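Local coordinates for vesicular integral-membrane protein VIP36 (Canis lupus familiaris, PDB 2DUQ) that binds high-mannose glycans through its calcium-dependent lumenal lectin domain and helps sort glycoproteins in the early secretory pathway, at residues A[66-71]-A[218-223]. Sequence-based numbering, arbitrary orientation.
Sequences MHVHFK and HDIISM
His69 faces both Ile221 and Ser222 in a classic beta bulge, where neighbouring antiparallel strands of the legume-lectin-like beta-sandwich shift register by one residue. His69 O accepts two N-H groups, from Ile221 N at 2.7 Å and, at a longer 3.2 Å, from Ser222 N. Ladder bonding then resumes with both bonds of the Lys71–Asp219 pair.

The buried, closely packed face holds Met66, Val68, Phe70, Ile220 and Met223, apolar residues suited to the sandwich interior, where Val68 meets Leu87 of the other sheet. CD1 of Ile220 reaches across to CB of Phe70 (4.1 Å) and CG1 of Val68. Val68 and Met223 lie alongside each other, and SD of Met66, its chain bent at chi2 and chi3, comes against CB of Met223.

The opposite face, with His69, Ser222, Lys71 and Asp219, is partly exposed and hydrated, and mixes polar side chains with the bulged Ile221. Asp219 sits buried there, its carboxylate engaged by Arg41 and His73. Lys71 suits this border: its CB packs on Ile221 CD1 while its end leads away. His69 has CG anti to the backbone N (chi1 -180°), which lays the imidazole over Ile221; the flat ring offers a face to CD1 of Ile221, a CH-pi contact 3.7 Å from the centroid, and ND1 to water. Ser222 suits the wet side because its small hydroxyl meets two waters: one of them donates a hydrogen bond to His67 O, while the other lies in the imidazole plane, 2.6 Å from His69 ND1.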
ATOM      1  N   MET A  66      -2.259   5.034  -8.831  1.00 21.07           N
ATOM      2  CA  MET A  66      -2.404   3.592  -8.661  1.00 20.83           C
ATOM      3  C   MET A  66      -3.778   3.289  -8.108  1.00 20.56           C
ATOM      4  O   MET A  66      -4.198   3.868  -7.105  1.00 20.46           O
ATOM      5  CB  MET A  66      -1.310   3.054  -7.696  1.00 20.90           C
ATOM      6  CG  MET A  66      -1.418   1.548  -7.374  1.00 21.21           C
ATOM      7  SD  MET A  66      -1.000   0.602  -8.843  1.00 23.10           S
ATOM      8  CE  MET A  66       0.749   0.429  -8.757  1.00 21.98           C
ATOM      9  N   HIS A  67      -4.489   2.374  -8.765  1.00 20.52           N
ATOM     10  CA  HIS A  67      -5.758   1.904  -8.249  1.00 20.26           C
ATOM     11  C   HIS A  67      -5.529   0.474  -7.808  1.00 20.63           C
ATOM     12  O   HIS A  67      -4.975  -0.337  -8.579  1.00 20.69           O
ATOM     13  CB  HIS A  67      -6.836   1.920  -9.336  1.00 21.33           C
ATOM     14  CG  HIS A  67      -7.216   3.293  -9.792  1.00 22.23           C
ATOM     15  ND1 HIS A  67      -8.066   3.516 -10.858  1.00 24.32           N
ATOM     16  CD2 HIS A  67      -6.840   4.515  -9.346  1.00 24.10           C
ATOM     17  CE1 HIS A  67      -8.214   4.818 -11.034  1.00 24.22           C
ATOM     18  NE2 HIS A  67      -7.474   5.449 -10.137  1.00 22.58           N
ATOM     19  N   VAL A  68      -5.947   0.180  -6.584  1.00 20.45           N
ATOM     20  CA  VAL A  68      -5.736  -1.146  -5.981  1.00 20.76           C
ATOM     21  C   VAL A  68      -7.093  -1.753  -5.640  1.00 20.37           C
ATOM     22  O   VAL A  68      -7.869  -1.189  -4.859  1.00 20.18           O
ATOM     23  CB  VAL A  68      -4.873  -1.064  -4.661  1.00 20.39           C
ATOM     24  CG1 VAL A  68      -4.597  -2.462  -4.069  1.00 20.64           C
ATOM     25  CG2 VAL A  68      -3.584  -0.294  -4.890  1.00 21.46           C
ATOM     26  N   HIS A  69      -7.385  -2.912  -6.223  1.00 20.41           N
ATOM     27  CA  HIS A  69      -8.545  -3.668  -5.819  1.00 20.09           C
ATOM     28  C   HIS A  69      -8.019  -4.735  -4.842  1.00 20.85           C
ATOM     29  O   HIS A  69      -7.192  -5.547  -5.209  1.00 21.08           O
ATOM     30  CB  HIS A  69      -9.249  -4.284  -7.045  1.00 20.92           C
ATOM     31  CG  HIS A  69     -10.465  -5.084  -6.712  1.00 20.86           C
ATOM     32  ND1 HIS A  69     -11.090  -5.897  -7.636  1.00 23.67           N
ATOM     33  CD2 HIS A  69     -11.162  -5.217  -5.560  1.00 23.56           C
ATOM     34  CE1 HIS A  69     -12.125  -6.491  -7.067  1.00 24.39           C
ATOM     35  NE2 HIS A  69     -12.188  -6.105  -5.806  1.00 26.94           N
ATOM     36  N   PHE A  70      -8.475  -4.657  -3.593  1.00 20.97           N
ATOM     37  CA  PHE A  70      -7.951  -5.470  -2.475  1.00 21.17           C
ATOM     38  C   PHE A  70      -9.148  -6.060  -1.759  1.00 21.52           C
ATOM     39  O   PHE A  70     -10.276  -5.575  -1.922  1.00 21.38           O
ATOM     40  CB  PHE A  70      -7.101  -4.607  -1.500  1.00 20.96           C
ATOM     41  CG  PHE A  70      -7.910  -3.602  -0.711  1.00 20.80           C
ATOM     42  CD1 PHE A  70      -8.153  -2.330  -1.231  1.00 20.19           C
ATOM     43  CD2 PHE A  70      -8.428  -3.926   0.551  1.00 20.46           C
ATOM     44  CE1 PHE A  70      -8.909  -1.403  -0.534  1.00 19.49           C
ATOM     45  CE2 PHE A  70      -9.199  -2.998   1.290  1.00 21.51           C
ATOM     46  CZ  PHE A  70      -9.447  -1.719   0.742  1.00 18.48           C
ATOM     47  N   LYS A  71      -8.916  -7.124  -0.985  1.00 21.98           N
ATOM     48  CA  LYS A  71      -9.937  -7.665  -0.107  1.00 22.53           C
ATOM     49  C   LYS A  71      -9.299  -8.149   1.194  1.00 21.95           C
ATOM     50  O   LYS A  71      -8.427  -9.021   1.191  1.00 21.63           O
ATOM     51  CB  LYS A  71     -10.753  -8.797  -0.782  1.00 22.89           C
ATOM     52  CG  LYS A  71     -12.077  -9.098  -0.055  1.00 24.34           C
ATOM     53  CD  LYS A  71     -12.795 -10.322  -0.651  1.00 24.67           C
ATOM     54  CE  LYS A  71     -13.832 -10.956   0.297  1.00 29.12           C
ATOM     55  NZ  LYS A  71     -14.759 -10.045   1.055  1.00 33.37           N
ATOM     56  N   HIS A 218      -5.402 -11.290   3.451  1.00 18.31           N
ATOM     57  CA  HIS A 218      -5.096  -9.983   2.888  1.00 17.76           C
ATOM     58  C   HIS A 218      -4.830 -10.217   1.411  1.00 18.07           C
ATOM     59  O   HIS A 218      -3.752 -10.699   1.046  1.00 18.10           O
ATOM     60  CB  HIS A 218      -3.859  -9.328   3.553  1.00 17.61           C
ATOM     61  CG  HIS A 218      -4.032  -9.030   5.012  1.00 18.84           C
ATOM     62  ND1 HIS A 218      -3.603  -9.885   6.003  1.00 19.65           N
ATOM     63  CD2 HIS A 218      -4.586  -7.968   5.650  1.00 20.77           C
ATOM     64  CE1 HIS A 218      -3.893  -9.369   7.187  1.00 19.55           C
ATOM     65  NE2 HIS A 218      -4.499  -8.209   6.999  1.00 19.76           N
ATOM     66  N   ASP A 219      -5.830  -9.918   0.583  1.00 18.30           N
ATOM     67  CA  ASP A 219      -5.761 -10.180  -0.870  1.00 18.20           C
ATOM     68  C   ASP A 219      -5.578  -8.920  -1.714  1.00 19.38           C
ATOM     69  O   ASP A 219      -6.219  -7.904  -1.485  1.00 19.34           O
ATOM     70  CB  ASP A 219      -7.056 -10.844  -1.367  1.00 18.53           C
ATOM     71  CG  ASP A 219      -7.344 -12.196  -0.716  1.00 19.67           C
ATOM     72  OD1 ASP A 219      -6.431 -12.844  -0.144  1.00 18.47           O
ATOM     73  OD2 ASP A 219      -8.512 -12.637  -0.806  1.00 19.90           O
ATOM     74  N   ILE A 220      -4.717  -9.015  -2.716  1.00 19.11           N
ATOM     75  CA  ILE A 220      -4.679  -8.049  -3.786  1.00 20.59           C
ATOM     76  C   ILE A 220      -5.287  -8.724  -5.008  1.00 21.10           C
ATOM     77  O   ILE A 220      -4.872  -9.820  -5.380  1.00 21.25           O
ATOM     78  CB  ILE A 220      -3.229  -7.626  -4.065  1.00 20.33           C
ATOM     79  CG1 ILE A 220      -2.574  -7.114  -2.762  1.00 20.41           C
ATOM     80  CG2 ILE A 220      -3.149  -6.597  -5.207  1.00 21.68           C
ATOM     81  CD1 ILE A 220      -3.287  -5.902  -2.102  1.00 20.62           C
ATOM     82  N   ILE A 221      -6.300  -8.087  -5.588  1.00 21.49           N
ATOM     83  CA  ILE A 221      -7.013  -8.666  -6.738  1.00 22.56           C
ATOM     84  C   ILE A 221      -6.433  -8.049  -8.003  1.00 22.04           C
ATOM     85  O   ILE A 221      -6.060  -8.768  -8.944  1.00 22.49           O
ATOM     86  CB  ILE A 221      -8.540  -8.492  -6.589  1.00 21.95           C
ATOM     87  CG1 ILE A 221      -9.012  -9.219  -5.325  1.00 25.88           C
ATOM     88  CG2 ILE A 221      -9.280  -9.040  -7.806  1.00 23.79           C
ATOM     89  CD1 ILE A 221     -10.015  -8.493  -4.559  1.00 29.16           C
ATOM     90  N   SER A 222      -6.279  -6.721  -8.006  1.00 21.85           N
ATOM     91  CA  SER A 222      -5.633  -6.041  -9.121  1.00 22.71           C
ATOM     92  C   SER A 222      -4.966  -4.752  -8.670  1.00 22.65           C
ATOM     93  O   SER A 222      -5.370  -4.156  -7.671  1.00 22.44           O
ATOM     94  CB  SER A 222      -6.655  -5.711 -10.227  1.00 23.08           C
ATOM     95  OG  SER A 222      -7.603  -4.757  -9.784  1.00 23.86           O
ATOM     96  N   MET A 223      -3.935  -4.351  -9.402  1.00 22.48           N
ATOM     97  CA  MET A 223      -3.304  -3.054  -9.181  1.00 23.70           C
ATOM     98  C   MET A 223      -3.109  -2.447 -10.563  1.00 23.95           C
ATOM     99  O   MET A 223      -2.481  -3.058 -11.426  1.00 24.43           O
ATOM    100  CB  MET A 223      -1.963  -3.190  -8.467  1.00 23.85           C
ATOM    101  CG  MET A 223      -2.052  -3.705  -7.013  1.00 24.16           C
ATOM    102  SD  MET A 223      -0.426  -3.834  -6.254  1.00 26.14           S
ATOM    103  CE  MET A 223       0.142  -5.421  -6.834  1.00 27.02           C
TER
HETATM  104  O   HOH W   1      -7.175  -2.246  -9.750  1.00 20.89           O
HETATM  105  O   HOH W   2     -10.258  -5.963 -10.108  1.00 28.78           O